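5-cytosine DNA methyltransferase (Entamoeba histolytica, PDB 3QV2) probably methylates cytosine at carbon 5 in DNA or tRNA with S-adenosylmethionine as donor, as a Dnmt2-type member of the C5-methyltransferase family. Local coordinates at residues Ser248-Glu254 with Lys269-Phe274; Asn121-His125 with Met176-Thr180; Asn63-Ile67 with Lys106-Leu111; Cys159-Ile164 with Phe312-Leu317. One frame throughout, in Å; residues are numbered along the deposited sequence.

Interactions 2, 3 and 4 all belong to the SAM-binding part of the chain, whereas interaction 1 lies at its far end, about 45 Å from interaction 2 between centres. Interactions 1 and 4 are buried, yet their chemistry differs: the first pairs backbones and adds aromatic and ionic contacts, the other is apolar packing with no hydrogen bond across it. Interactions 2 and 3 are only partly buried and draw in water, a sulfate or the cofactor product. Strand 172-178 and helix 311-321 join interactions 2 and 4, which touch where Met176 packs on Leu317; only interaction 3 holds residues of the S-adenosyl-L-homocysteine pocket.

Interaction 1: residues Ser248-Glu254 with Lys269-Phe274; sequences SIYCPIE and KNLRYF
Tyr250 and Arg272 pair as antiparallel hydrogen-bonded partners, the single bridge between the two segments. Tyr250 N gives a nearly straight bond to Arg272 O (2.9 Å, 176°), and Arg272 N returns one to Tyr250 O at 3.1 Å. The long arginine chain, extended from CG to NE, brings the guanidinium back beside the ring: Tyr250 CD2 lies over one of its faces, 3.7 Å from Arg272 NH2, with the two planes 68° apart. Two residues after Arg272, Phe274 turns a ring face to Tyr250 CB, a CH-pi contact 4.0 Å from the centroid. Ser248 O meets the edge of that same ring. Apolar groups fill the buried flank: Cys251 is small enough to let Leu271 CD2 come within 3.5 Å of its CB, and Ile249 sends CG2 to Tyr273 and CD1 to Leu271. At the far end the Lys269 chain bends at chi3 (77°), carrying NZ to Glu254 OE1 in a salt bridge of 3.2 Å whose hydrogen bond is weak; Ile258 N also binds this oxygen. Further out, Glu278 pairs with Arg272 NH1, which also reaches Tyr273 O, while Ile224 covers Ile249, Cys251 and Leu271. Strands 224-226 and 249-251 form a two-stranded parallel pair, extended by the bridge to 269-274; its place outside the large sheet is consistent with the smaller, target-recognition part of C5-methyltransferases.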
loop_
_atom_site.group_PDB
_atom_site.type_symbol
_atom_site.label_atom_id
_atom_site.label_comp_id
_atom_site.label_asym_id
_atom_site.label_seq_id
_atom_site.Cartn_x
_atom_site.Cartn_y
_atom_site.Cartn_z
ATOM N N SER A 248 4.928 -7.137 -13.559
ATOM C CA SER A 248 5.456 -8.241 -14.349
ATOM C C SER A 248 4.337 -9.177 -14.788
ATOM O O SER A 248 3.227 -9.122 -14.259
ATOM C CB SER A 248 6.490 -9.029 -13.540
ATOM O OG SER A 248 7.530 -8.192 -13.067
ATOM N N ILE A 249 4.632 -10.028 -15.767
ATOM C CA ILE A 249 3.728 -11.111 -16.143
ATOM C C ILE A 249 4.427 -12.450 -15.927
ATOM O O ILE A 249 5.645 -12.498 -15.756
ATOM C CB ILE A 249 3.245 -10.996 -17.600
ATOM C CG1 ILE A 249 4.433 -10.978 -18.565
ATOM C CG2 ILE A 249 2.384 -9.753 -17.777
ATOM C CD1 ILE A 249 4.025 -10.962 -20.022
ATOM N N TYR A 250 3.658 -13.533 -15.941
ATOM C CA TYR A 250 4.175 -14.832 -15.525
ATOM C C TYR A 250 4.294 -15.855 -16.652
ATOM O O TYR A 250 3.404 -15.982 -17.494
ATOM C CB TYR A 250 3.315 -15.398 -14.391
ATOM C CG TYR A 250 3.668 -16.810 -13.981
ATOM C CD1 TYR A 250 4.905 -17.105 -13.425
ATOM C CD2 TYR A 250 2.754 -17.844 -14.131
ATOM C CE1 TYR A 250 5.228 -18.395 -13.042
ATOM C CE2 TYR A 250 3.067 -19.136 -13.751
ATOM C CZ TYR A 250 4.306 -19.405 -13.208
ATOM O OH TYR A 250 4.624 -20.688 -12.827
ATOM N N CYS A 251 5.409 -16.583 -16.651
ATOM C CA CYS A 251 5.621 -17.692 -17.573
ATOM C C CYS A 251 5.623 -19.003 -16.795
ATOM O O CYS A 251 6.505 -19.238 -15.970
ATOM C CB CYS A 251 6.947 -17.523 -18.321
ATOM S SG CYS A 251 7.314 -18.841 -19.509
ATOM N N PRO A 252 4.628 -19.860 -17.060
ATOM C CA PRO A 252 4.432 -21.118 -16.336
ATOM C C PRO A 252 5.258 -22.255 -16.925
ATOM O O PRO A 252 5.231 -23.369 -16.401
ATOM C CB PRO A 252 2.935 -21.406 -16.535
ATOM C CG PRO A 252 2.428 -20.354 -17.530
ATOM C CD PRO A 252 3.625 -19.692 -18.120
ATOM N N ILE A 253 5.980 -21.975 -18.004
ATOM C CA ILE A 253 6.771 -22.997 -18.680
ATOM C C ILE A 253 8.194 -23.091 -18.133
ATOM O O ILE A 253 8.786 -24.170 -18.106
ATOM C CB ILE A 253 6.801 -22.770 -20.210
ATOM C CG1 ILE A 253 5.731 -23.621 -20.898
ATOM C CG2 ILE A 253 8.173 -23.102 -20.778
ATOM C CD1 ILE A 253 4.320 -23.353 -20.410
ATOM N N GLU A 254 8.738 -21.964 -17.684
ATOM C CA GLU A 254 10.117 -21.934 -17.207
ATOM C C GLU A 254 10.233 -21.452 -15.767
ATOM O O GLU A 254 9.701 -20.398 -15.417
ATOM C CB GLU A 254 10.974 -21.048 -18.112
ATOM C CG GLU A 254 11.082 -21.538 -19.542
ATOM C CD GLU A 254 11.833 -20.570 -20.434
ATOM O OE1 GLU A 254 11.856 -19.361 -20.120
ATOM O OE2 GLU A 254 12.401 -21.020 -21.451
ATOM N N LYS A 269 4.869 -19.580 -24.749
ATOM C CA LYS A 269 5.379 -19.724 -23.393
ATOM C C LYS A 269 4.238 -19.530 -22.403
ATOM O O LYS A 269 4.458 -19.334 -21.207
ATOM C CB LYS A 269 6.512 -18.729 -23.133
ATOM C CG LYS A 269 7.601 -18.756 -24.199
ATOM C CD LYS A 269 8.756 -17.820 -23.872
ATOM C CE LYS A 269 9.673 -18.407 -22.810
ATOM N NZ LYS A 269 10.984 -17.701 -22.752
ATOM N N ASN A 270 3.014 -19.583 -22.924
ATOM C CA ASN A 270 1.806 -19.495 -22.108
ATOM C C ASN A 270 1.797 -18.319 -21.134
ATOM O O ASN A 270 1.343 -18.451 -19.998
ATOM C CB ASN A 270 1.578 -20.807 -21.356
ATOM C CG ASN A 270 1.328 -21.977 -22.287
ATOM O OD1 ASN A 270 2.255 -22.502 -22.905
ATOM N ND2 ASN A 270 0.071 -22.392 -22.392
ATOM N N LEU A 271 2.290 -17.171 -21.586
ATOM C CA LEU A 271 2.355 -15.980 -20.746
ATOM C C LEU A 271 0.965 -15.520 -20.321
ATOM O O LEU A 271 0.016 -15.587 -21.101
ATOM C CB LEU A 271 3.079 -14.849 -21.478
ATOM C CG LEU A 271 4.501 -15.157 -21.951
ATOM C CD1 LEU A 271 5.103 -13.957 -22.665
ATOM C CD2 LEU A 271 5.373 -15.589 -20.781
ATOM N N ARG A 272 0.849 -15.053 -19.081
ATOM C CA ARG A 272 -0.414 -14.534 -18.569
ATOM C C ARG A 272 -0.166 -13.464 -17.518
ATOM O O ARG A 272 0.896 -13.427 -16.897
ATOM C CB ARG A 272 -1.255 -15.658 -17.958
ATOM C CG ARG A 272 -0.679 -16.244 -16.678
ATOM C CD ARG A 272 -1.683 -17.154 -15.983
ATOM N NE ARG A 272 -1.097 -17.838 -14.833
ATOM C CZ ARG A 272 -1.123 -17.370 -13.588
ATOM N NH1 ARG A 272 -1.708 -16.211 -13.325
ATOM N NH2 ARG A 272 -0.563 -18.063 -12.607
ATOM N N TYR A 273 -1.148 -12.590 -17.321
ATOM C CA TYR A 273 -1.089 -11.635 -16.226
ATOM C C TYR A 273 -1.319 -12.380 -14.924
ATOM O O TYR A 273 -1.962 -13.430 -14.906
ATOM C CB TYR A 273 -2.165 -10.557 -16.372
ATOM C CG TYR A 273 -2.127 -9.790 -17.673
ATOM C CD1 TYR A 273 -1.162 -8.819 -17.903
ATOM C CD2 TYR A 273 -3.071 -10.023 -18.663
ATOM C CE1 TYR A 273 -1.131 -8.109 -19.091
ATOM C CE2 TYR A 273 -3.050 -9.322 -19.851
ATOM C CZ TYR A 273 -2.078 -8.366 -20.060
ATOM O OH TYR A 273 -2.059 -7.669 -21.245
ATOM N N PHE A 274 -0.788 -11.844 -13.833
ATOM C CA PHE A 274 -1.145 -12.342 -12.515
ATOM C C PHE A 274 -2.590 -11.948 -12.238
ATOM O O PHE A 274 -3.024 -10.860 -12.615
ATOM C CB PHE A 274 -0.224 -11.758 -11.444
ATOM C CG PHE A 274 1.187 -12.277 -11.504
ATOM C CD1 PHE A 274 1.512 -13.500 -10.941
ATOM C CD2 PHE A 274 2.191 -11.537 -12.108
ATOM C CE1 PHE A 274 2.808 -13.982 -10.986
ATOM C CE2 PHE A 274 3.491 -12.011 -12.156
ATOM C CZ PHE A 274 3.798 -13.237 -11.594
#

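Interaction 2: residues Asn121-His125 with Met176-Thr180; sequences NKPKH and MARLT. With SO4 (sulfate ion), chain D.
His125 and Arg178 form the close part of this contact, an antiparallel non-hydrogen-bonded pair with CA atoms 4.5 Å apart. Lys124 O comes within 3.1 Å of Arg178 CB, and the imidazole CD2 of His125 rests 3.9 Å from the same CB. Beyond CD the extended arginine chain leads away from the imidazole, to where NE binds Thr180 O in the guanidinium plane (2.9 Å). Its length suits it to take the charge out to Asp323, while histidine offers a flat ring that stacks on Phe322 with NE2 reaching Asp324. Here strands 125-130 and 172-178 meet, where the parallel strands of the Rossmann-like methyltransferase sheet give way to antiparallel order. Beyond the pair the backbones diverge, and the bond from Leu179 N to Lys124 O is weak at 3.5 Å. A water donates to that oxygen at 2.8 Å and lies over one face of the His125 ring. Leu179 CD1 reaches Lys124 CA at 4.1 Å, while the exposed lysine carries NZ to O2 of a sulfate (3.0 Å), probably left from crystallisation.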
loop_
_atom_site.group_PDB
_atom_site.type_symbol
_atom_site.label_atom_id
_atom_site.label_comp_id
_atom_site.label_asym_id
_atom_site.label_seq_id
_atom_site.Cartn_x
_atom_site.Cartn_y
_atom_site.Cartn_z
ATOM N N ASN A 121 -6.571 15.592 22.640
ATOM C CA ASN A 121 -5.722 14.414 22.709
ATOM C C ASN A 121 -5.145 14.048 21.346
ATOM O O ASN A 121 -5.806 13.398 20.539
ATOM C CB ASN A 121 -6.501 13.227 23.279
ATOM C CG ASN A 121 -6.991 13.477 24.691
ATOM O OD1 ASN A 121 -8.189 13.409 24.967
ATOM N ND2 ASN A 121 -6.064 13.769 25.596
ATOM N N LYS A 122 -3.912 14.475 21.092
ATOM C CA LYS A 122 -3.223 14.105 19.864
ATOM C C LYS A 122 -3.053 12.594 19.822
ATOM O O LYS A 122 -2.831 11.969 20.858
ATOM C CB LYS A 122 -1.855 14.784 19.791
ATOM C CG LYS A 122 -1.917 16.290 19.587
ATOM C CD LYS A 122 -0.527 16.903 19.478
ATOM C CE LYS A 122 0.209 16.863 20.808
ATOM N NZ LYS A 122 -0.413 17.761 21.821
ATOM N N PRO A 123 -3.162 11.999 18.624
ATOM C CA PRO A 123 -2.944 10.556 18.476
ATOM C C PRO A 123 -1.559 10.172 18.980
ATOM O O PRO A 123 -0.573 10.808 18.607
ATOM C CB PRO A 123 -3.046 10.335 16.961
ATOM C CG PRO A 123 -2.863 11.690 16.350
ATOM C CD PRO A 123 -3.444 12.650 17.335
ATOM N N LYS A 124 -1.490 9.154 19.829
ATOM C CA LYS A 124 -0.219 8.736 20.412
ATOM C C LYS A 124 0.670 8.008 19.405
ATOM O O LYS A 124 1.872 7.861 19.623
ATOM C CB LYS A 124 -0.456 7.865 21.648
ATOM C CG LYS A 124 -1.212 8.575 22.761
ATOM C CD LYS A 124 -1.469 7.652 23.940
ATOM C CE LYS A 124 -2.244 8.365 25.036
ATOM N NZ LYS A 124 -3.539 8.904 24.533
ATOM N N HIS A 125 0.074 7.553 18.308
ATOM C CA HIS A 125 0.823 6.891 17.245
ATOM C C HIS A 125 0.303 7.305 15.875
ATOM O O HIS A 125 -0.906 7.353 15.648
ATOM C CB HIS A 125 0.753 5.368 17.390
ATOM C CG HIS A 125 1.382 4.851 18.648
ATOM N ND1 HIS A 125 0.704 4.783 19.846
ATOM C CD2 HIS A 125 2.627 4.381 18.893
ATOM C CE1 HIS A 125 1.503 4.292 20.774
ATOM N NE2 HIS A 125 2.677 4.040 20.224
ATOM N N MET A 176 6.994 6.905 10.797
ATOM C CA MET A 176 6.519 6.423 12.088
ATOM C C MET A 176 6.677 7.503 13.149
ATOM O O MET A 176 7.791 7.819 13.567
ATOM C CB MET A 176 7.278 5.161 12.495
ATOM C CG MET A 176 6.985 3.959 11.614
ATOM S SD MET A 176 8.377 2.817 11.529
ATOM C CE MET A 176 9.544 3.796 10.587
ATOM N N ALA A 177 5.554 8.068 13.579
ATOM C CA ALA A 177 5.572 9.157 14.545
ATOM C C ALA A 177 4.791 8.799 15.803
ATOM O O ALA A 177 3.747 8.154 15.733
ATOM C CB ALA A 177 5.016 10.427 13.918
ATOM N N ARG A 178 5.309 9.219 16.951
ATOM C CA ARG A 178 4.645 8.978 18.225
ATOM C C ARG A 178 5.164 9.944 19.287
ATOM O O ARG A 178 6.170 10.621 19.084
ATOM C CB ARG A 178 4.838 7.528 18.671
ATOM C CG ARG A 178 6.251 7.186 19.102
ATOM C CD ARG A 178 6.423 5.690 19.280
ATOM N NE ARG A 178 7.581 5.367 20.108
ATOM C CZ ARG A 178 8.045 4.136 20.291
ATOM N NH1 ARG A 178 7.452 3.112 19.696
ATOM N NH2 ARG A 178 9.103 3.930 21.064
ATOM N N LEU A 179 4.473 10.001 20.421
ATOM C CA LEU A 179 4.792 10.974 21.460
ATOM C C LEU A 179 5.871 10.483 22.423
ATOM O O LEU A 179 6.350 11.239 23.269
ATOM C CB LEU A 179 3.525 11.356 22.228
ATOM C CG LEU A 179 2.389 11.899 21.361
ATOM C CD1 LEU A 179 1.137 12.114 22.192
ATOM C CD2 LEU A 179 2.810 13.188 20.677
ATOM N N THR A 180 6.250 9.217 22.293
ATOM C CA THR A 180 7.330 8.661 23.101
ATOM C C THR A 180 8.557 8.415 22.233
ATOM O O THR A 180 8.432 8.003 21.080
ATOM C CB THR A 180 6.916 7.342 23.775
ATOM O OG1 THR A 180 6.677 6.346 22.773
ATOM C CG2 THR A 180 5.656 7.539 24.605
HETATM S S SO4 D . -6.378 6.757 25.053
HETATM O O1 SO4 D . -7.237 7.200 23.959
HETATM O O2 SO4 D . -5.088 6.314 24.531
HETATM O O3 SO4 D . -6.171 7.871 25.975
HETATM O O4 SO4 D . -7.021 5.648 25.751
HETATM O O HOH W 1 3.327 7.084 21.918
#

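Interaction 3: residues Asn63-Ile67 with Lys106-Leu111; sequences NLDSI and KSVLHL. With SAH (S-adenosyl-L-homocysteine), chain B.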
loop_
_atom_site.group_PDB
_atom_site.type_symbol
_atom_site.label_atom_id
_atom_site.label_comp_id
_atom_site.label_asym_id
_atom_site.label_seq_id
_atom_site.Cartn_x
_atom_site.Cartn_y
_atom_site.Cartn_z
ATOM N N ASN A 63 -15.511 14.034 3.049
ATOM C CA ASN A 63 -14.300 14.471 2.359
ATOM C C ASN A 63 -13.247 15.004 3.327
ATOM O O ASN A 63 -13.529 15.878 4.145
ATOM C CB ASN A 63 -14.628 15.528 1.302
ATOM C CG ASN A 63 -13.560 15.633 0.232
ATOM O OD1 ASN A 63 -12.462 16.130 0.479
ATOM N ND2 ASN A 63 -13.880 15.168 -0.970
ATOM N N LEU A 64 -12.033 14.472 3.223
ATOM C CA LEU A 64 -10.956 14.812 4.147
ATOM C C LEU A 64 -10.378 16.201 3.899
ATOM O O LEU A 64 -9.540 16.677 4.666
ATOM C CB LEU A 64 -9.847 13.757 4.093
ATOM C CG LEU A 64 -10.025 12.518 4.975
ATOM C CD1 LEU A 64 -11.468 12.054 4.988
ATOM C CD2 LEU A 64 -9.103 11.392 4.530
ATOM N N ASP A 65 -10.828 16.850 2.831
ATOM C CA ASP A 65 -10.384 18.207 2.528
ATOM C C ASP A 65 -10.933 19.213 3.532
ATOM O O ASP A 65 -10.298 20.229 3.812
ATOM C CB ASP A 65 -10.811 18.621 1.116
ATOM C CG ASP A 65 -10.068 17.864 0.034
ATOM O OD1 ASP A 65 -9.027 17.248 0.341
ATOM O OD2 ASP A 65 -10.523 17.897 -1.128
ATOM N N SER A 66 -12.113 18.927 4.074
ATOM C CA SER A 66 -12.823 19.905 4.893
ATOM C C SER A 66 -13.403 19.337 6.186
ATOM O O SER A 66 -14.112 20.041 6.905
ATOM C CB SER A 66 -13.946 20.548 4.077
ATOM O OG SER A 66 -14.911 19.581 3.695
ATOM N N ILE A 67 -13.112 18.075 6.485
ATOM C CA ILE A 67 -13.656 17.449 7.689
ATOM C C ILE A 67 -13.302 18.255 8.941
ATOM O O ILE A 67 -12.162 18.687 9.116
ATOM C CB ILE A 67 -13.195 15.985 7.846
ATOM C CG1 ILE A 67 -13.939 15.315 9.005
ATOM C CG2 ILE A 67 -11.691 15.915 8.050
ATOM C CD1 ILE A 67 -13.695 13.825 9.119
ATOM N N LYS A 106 -4.477 18.420 -0.650
ATOM C CA LYS A 106 -5.269 19.282 0.222
ATOM C C LYS A 106 -5.764 18.556 1.471
ATOM O O LYS A 106 -5.812 19.134 2.558
ATOM C CB LYS A 106 -6.451 19.871 -0.552
ATOM C CG LYS A 106 -7.203 20.965 0.185
ATOM C CD LYS A 106 -8.214 21.647 -0.723
ATOM C CE LYS A 106 -8.908 22.801 -0.018
ATOM N NZ LYS A 106 -9.697 22.342 1.158
ATOM N N SER A 107 -6.128 17.287 1.316
ATOM C CA SER A 107 -6.662 16.508 2.429
ATOM C C SER A 107 -5.621 16.228 3.514
ATOM O O SER A 107 -5.909 16.357 4.703
ATOM C CB SER A 107 -7.278 15.200 1.924
ATOM O OG SER A 107 -6.383 14.509 1.069
ATOM N N VAL A 108 -4.414 15.848 3.104
ATOM C CA VAL A 108 -3.368 15.498 4.061
ATOM C C VAL A 108 -2.795 16.736 4.750
ATOM O O VAL A 108 -2.392 16.679 5.911
ATOM C CB VAL A 108 -2.232 14.684 3.406
ATOM C CG1 VAL A 108 -1.417 15.561 2.469
ATOM C CG2 VAL A 108 -1.342 14.062 4.473
ATOM N N LEU A 109 -2.763 17.854 4.033
ATOM C CA LEU A 109 -2.334 19.116 4.624
ATOM C C LEU A 109 -3.367 19.589 5.641
ATOM O O LEU A 109 -3.019 20.117 6.695
ATOM C CB LEU A 109 -2.134 20.183 3.546
ATOM C CG LEU A 109 -0.909 20.025 2.643
ATOM C CD1 LEU A 109 -0.947 21.031 1.499
ATOM C CD2 LEU A 109 0.370 20.169 3.452
ATOM N N HIS A 110 -4.638 19.390 5.310
ATOM C CA HIS A 110 -5.736 19.764 6.188
ATOM C C HIS A 110 -5.625 19.064 7.538
ATOM O O HIS A 110 -5.756 19.693 8.588
ATOM C CB HIS A 110 -7.073 19.418 5.531
ATOM C CG HIS A 110 -8.257 19.626 6.424
ATOM N ND1 HIS A 110 -8.551 20.843 6.998
ATOM C CD2 HIS A 110 -9.220 18.770 6.841
ATOM C CE1 HIS A 110 -9.645 20.730 7.731
ATOM N NE2 HIS A 110 -10.070 19.482 7.652
ATOM N N LEU A 111 -5.380 17.759 7.501
ATOM C CA LEU A 111 -5.304 16.959 8.719
ATOM C C LEU A 111 -4.226 17.447 9.682
ATOM O O LEU A 111 -4.434 17.470 10.894
ATOM C CB LEU A 111 -5.074 15.483 8.385
ATOM C CG LEU A 111 -6.186 14.790 7.595
ATOM C CD1 LEU A 111 -5.840 13.329 7.339
ATOM C CD2 LEU A 111 -7.515 14.908 8.325
HETATM N N SAH B . -3.660 2.305 1.500
HETATM C CA SAH B . -4.970 2.015 0.951
HETATM C CB SAH B . -5.237 2.853 -0.292
HETATM C CG SAH B . -4.562 4.196 -0.425
HETATM S SD SAH B . -4.836 5.113 -1.955
HETATM C C SAH B . -5.071 0.540 0.653
HETATM O O SAH B . -5.846 0.136 -0.259
HETATM O OXT SAH B . -4.377 -0.296 1.326
HETATM C "C5'" SAH B . -5.469 6.730 -1.564
HETATM C "C4'" SAH B . -6.908 6.858 -1.224
HETATM O "O4'" SAH B . -7.127 8.123 -0.707
HETATM C "C3'" SAH B . -7.714 6.738 -2.441
HETATM O "O3'" SAH B . -8.456 5.567 -2.398
HETATM C "C2'" SAH B . -8.592 7.879 -2.485
HETATM O "O2'" SAH B . -9.895 7.466 -2.702
HETATM C "C1'" SAH B . -8.463 8.503 -1.165
HETATM N N9 SAH B . -8.707 9.916 -1.221
HETATM C C8 SAH B . -8.223 10.849 -2.052
HETATM N N7 SAH B . -8.757 12.025 -1.686
HETATM C C5 SAH B . -9.577 11.819 -0.627
HETATM C C6 SAH B . -10.377 12.663 0.146
HETATM N N6 SAH B . -10.441 14.076 -0.132
HETATM N N1 SAH B . -11.087 12.122 1.153
HETATM C C2 SAH B . -11.044 10.812 1.428
HETATM N N3 SAH B . -10.283 9.985 0.701
HETATM C C4 SAH B . -9.549 10.459 -0.322
HETATM O O HOH W 2 -7.196 16.026 -1.241
#
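The imidazole of His110 has Asp65 O over one face, 3.4 Å above its plane, and Ile67 O at its edge. That edge carries a direct hydrogen bond between the segments: His110 NE2 donates to Ile67 O at 2.7 Å, nearly straight (169°) and in the ring plane. With CG anti to the backbone N (chi1 174°), the ring reaches off the helix into the 63-67 turn; Asp114 takes the ND1 side, so both ring nitrogens are engaged and the ring's rotation is fixed. The second flat group, the adenine of S-adenosyl-L-homocysteine, is read along its edge. Its N6 donates to Asn63 OD1 (2.9 Å). Base atom N1 accepts from Leu64 N at 3.3 Å. The Asn63 oxygen also accepts from Asp65 N, on a lone pair, closing an Asx turn that holds the amide in place for the base. Leucine suits position 64 because its apolar branches meet the base near C2 while CB packs 3.7 Å from Ser107 CB of the helix. A water links the two segments, donating to Asp65 OD1 at 2.7 Å and accepting from Ser107 OG. One donor and one acceptor of the protein thus match N1 and N6, suiting adenine in its neutral amino form. A carbonyl and a carboxylate flanking His110 would favour a doubly protonated imidazolium, polarised by Asp114, tying the turn to helix 106-115.

Interaction 4: residues Cys159-Ile164 with Phe312-Leu317; sequences CSPIDI and FVIAQL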
loop_
_atom_site.group_PDB
_atom_site.type_symbol
_atom_site.label_atom_id
_atom_site.label_comp_id
_atom_site.label_asym_id
_atom_site.label_seq_id
_atom_site.Cartn_x
_atom_site.Cartn_y
_atom_site.Cartn_z
ATOM N N CYS A 159 12.065 1.400 2.070
ATOM C CA CYS A 159 12.405 -0.008 1.904
ATOM C C CYS A 159 11.444 -0.728 0.966
ATOM O O CYS A 159 10.403 -0.189 0.593
ATOM C CB CYS A 159 12.446 -0.714 3.261
ATOM S SG CYS A 159 10.860 -0.760 4.123
ATOM N N SER A 160 11.802 -1.954 0.596
ATOM C CA SER A 160 11.011 -2.748 -0.336
ATOM C C SER A 160 10.748 -4.133 0.250
ATOM O O SER A 160 11.523 -4.617 1.075
ATOM C CB SER A 160 11.745 -2.869 -1.675
ATOM O OG SER A 160 11.004 -3.633 -2.609
ATOM N N PRO A 161 9.643 -4.773 -0.166
ATOM C CA PRO A 161 9.295 -6.112 0.325
ATOM C C PRO A 161 10.420 -7.128 0.133
ATOM O O PRO A 161 10.549 -8.050 0.938
ATOM C CB PRO A 161 8.087 -6.490 -0.534
ATOM C CG PRO A 161 7.459 -5.185 -0.877
ATOM C CD PRO A 161 8.604 -4.227 -1.057
ATOM N N ILE A 162 11.219 -6.961 -0.916
ATOM C CA ILE A 162 12.325 -7.878 -1.171
ATOM C C ILE A 162 13.348 -7.832 -0.042
ATOM O O ILE A 162 14.080 -8.795 0.188
ATOM C CB ILE A 162 13.034 -7.566 -2.504
ATOM C CG1 ILE A 162 13.721 -6.202 -2.441
ATOM C CG2 ILE A 162 12.046 -7.623 -3.658
ATOM C CD1 ILE A 162 14.631 -5.924 -3.619
ATOM N N ASP A 163 13.387 -6.707 0.665
ATOM C CA ASP A 163 14.321 -6.527 1.770
ATOM C C ASP A 163 14.031 -7.488 2.919
ATOM O O ASP A 163 14.928 -7.835 3.685
ATOM C CB ASP A 163 14.305 -5.077 2.262
ATOM C CG ASP A 163 14.783 -4.099 1.206
ATOM O OD1 ASP A 163 15.527 -4.526 0.298
ATOM O OD2 ASP A 163 14.416 -2.908 1.283
ATOM N N ILE A 164 12.777 -7.916 3.034
ATOM C CA ILE A 164 12.399 -8.885 4.059
ATOM C C ILE A 164 12.017 -10.240 3.463
ATOM O O ILE A 164 11.318 -11.031 4.094
ATOM C CB ILE A 164 11.251 -8.371 4.951
ATOM C CG1 ILE A 164 10.026 -8.020 4.106
ATOM C CG2 ILE A 164 11.705 -7.171 5.770
ATOM C CD1 ILE A 164 8.834 -7.564 4.918
ATOM N N PHE A 312 3.029 -7.038 4.358
ATOM C CA PHE A 312 4.219 -7.671 4.917
ATOM C C PHE A 312 5.140 -6.641 5.559
ATOM O O PHE A 312 5.487 -6.751 6.734
ATOM C CB PHE A 312 4.984 -8.443 3.838
ATOM C CG PHE A 312 4.337 -9.738 3.437
ATOM C CD1 PHE A 312 4.298 -10.808 4.316
ATOM C CD2 PHE A 312 3.787 -9.892 2.177
ATOM C CE1 PHE A 312 3.708 -12.003 3.950
ATOM C CE2 PHE A 312 3.198 -11.085 1.805
ATOM C CZ PHE A 312 3.157 -12.141 2.693
ATOM N N VAL A 313 5.534 -5.642 4.776
ATOM C CA VAL A 313 6.463 -4.615 5.234
ATOM C C VAL A 313 5.874 -3.766 6.356
ATOM O O VAL A 313 6.507 -3.565 7.394
ATOM C CB VAL A 313 6.881 -3.685 4.078
ATOM C CG1 VAL A 313 7.764 -2.563 4.593
ATOM C CG2 VAL A 313 7.593 -4.476 2.991
ATOM N N ILE A 314 4.662 -3.268 6.140
ATOM C CA ILE A 314 4.017 -2.387 7.105
ATOM C C ILE A 314 3.807 -3.074 8.452
ATOM O O ILE A 314 3.880 -2.433 9.501
ATOM C CB ILE A 314 2.670 -1.859 6.576
ATOM C CG1 ILE A 314 2.884 -1.058 5.290
ATOM C CG2 ILE A 314 1.986 -1.002 7.625
ATOM C CD1 ILE A 314 1.615 -0.456 4.729
ATOM N N ALA A 315 3.552 -4.377 8.421
ATOM C CA ALA A 315 3.362 -5.142 9.649
ATOM C C ALA A 315 4.586 -5.027 10.547
ATOM O O ALA A 315 4.466 -4.803 11.751
ATOM C CB ALA A 315 3.068 -6.598 9.333
ATOM N N GLN A 316 5.766 -5.178 9.955
ATOM C CA GLN A 316 7.009 -5.098 10.714
ATOM C C GLN A 316 7.275 -3.686 11.228
ATOM O O GLN A 316 7.748 -3.506 12.350
ATOM C CB GLN A 316 8.193 -5.586 9.876
ATOM C CG GLN A 316 8.147 -7.065 9.541
ATOM C CD GLN A 316 9.491 -7.601 9.092
ATOM O OE1 GLN A 316 10.531 -7.001 9.361
ATOM N NE2 GLN A 316 9.476 -8.738 8.406
ATOM N N LEU A 317 6.970 -2.688 10.406
ATOM C CA LEU A 317 7.213 -1.298 10.775
ATOM C C LEU A 317 6.253 -0.824 11.863
ATOM O O LEU A 317 6.620 -0.015 12.715
ATOM C CB LEU A 317 7.121 -0.392 9.545
ATOM C CG LEU A 317 8.111 -0.733 8.429
ATOM C CD1 LEU A 317 7.964 0.231 7.268
ATOM C CD2 LEU A 317 9.537 -0.720 8.962
#
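Cys159, the last residue of edge strand 153-159, directs its thiol at the helix: SG lies 3.6 Å from Val313 CG1, and Leu317 CD1 is a more distant neighbour. A small, polarisable sulfur suits this buried spot, where Tyr174 of the next strand also packs on both Cys159 and Val313. Ser160 turns its side chain from the helix, and its OG binds Arg170 N. The Asp163 carboxylate, met from above its plane, accepts from Ser160 N at OD2 (2.9 Å) and so braces the start of the 161-163 3-10 turn. Pro161 begins that turn and lays its CA 3.6 Å from Val313 CG2, with ring atom CG of the proline 3.9 Å from the same methyl. Val313 therefore splits its two branches, CG1 to the cysteine and CG2 to the proline, a fork that a beta-branched residue provides without a long chain. In the Rossmann-like fold of these methyltransferases, helix 311-321 packs here against the strands at the antiparallel end of the sheet, and the same helix goes on to pack against the turn that follows edge strand 153-159. After the turn Ile164 points back at the helix. Its chi1 of 57° sets CG1 between backbone N and carbonyl carbon, and CD1 then reaches Val313 CA at 3.8 Å and Phe312 CB at 4.1 Å. Gln316 comes from the opposite direction, its NE2 3.7 Å from Ile164 CD1, while His189 O and Glu191 accept hydrogen bonds from that nitrogen.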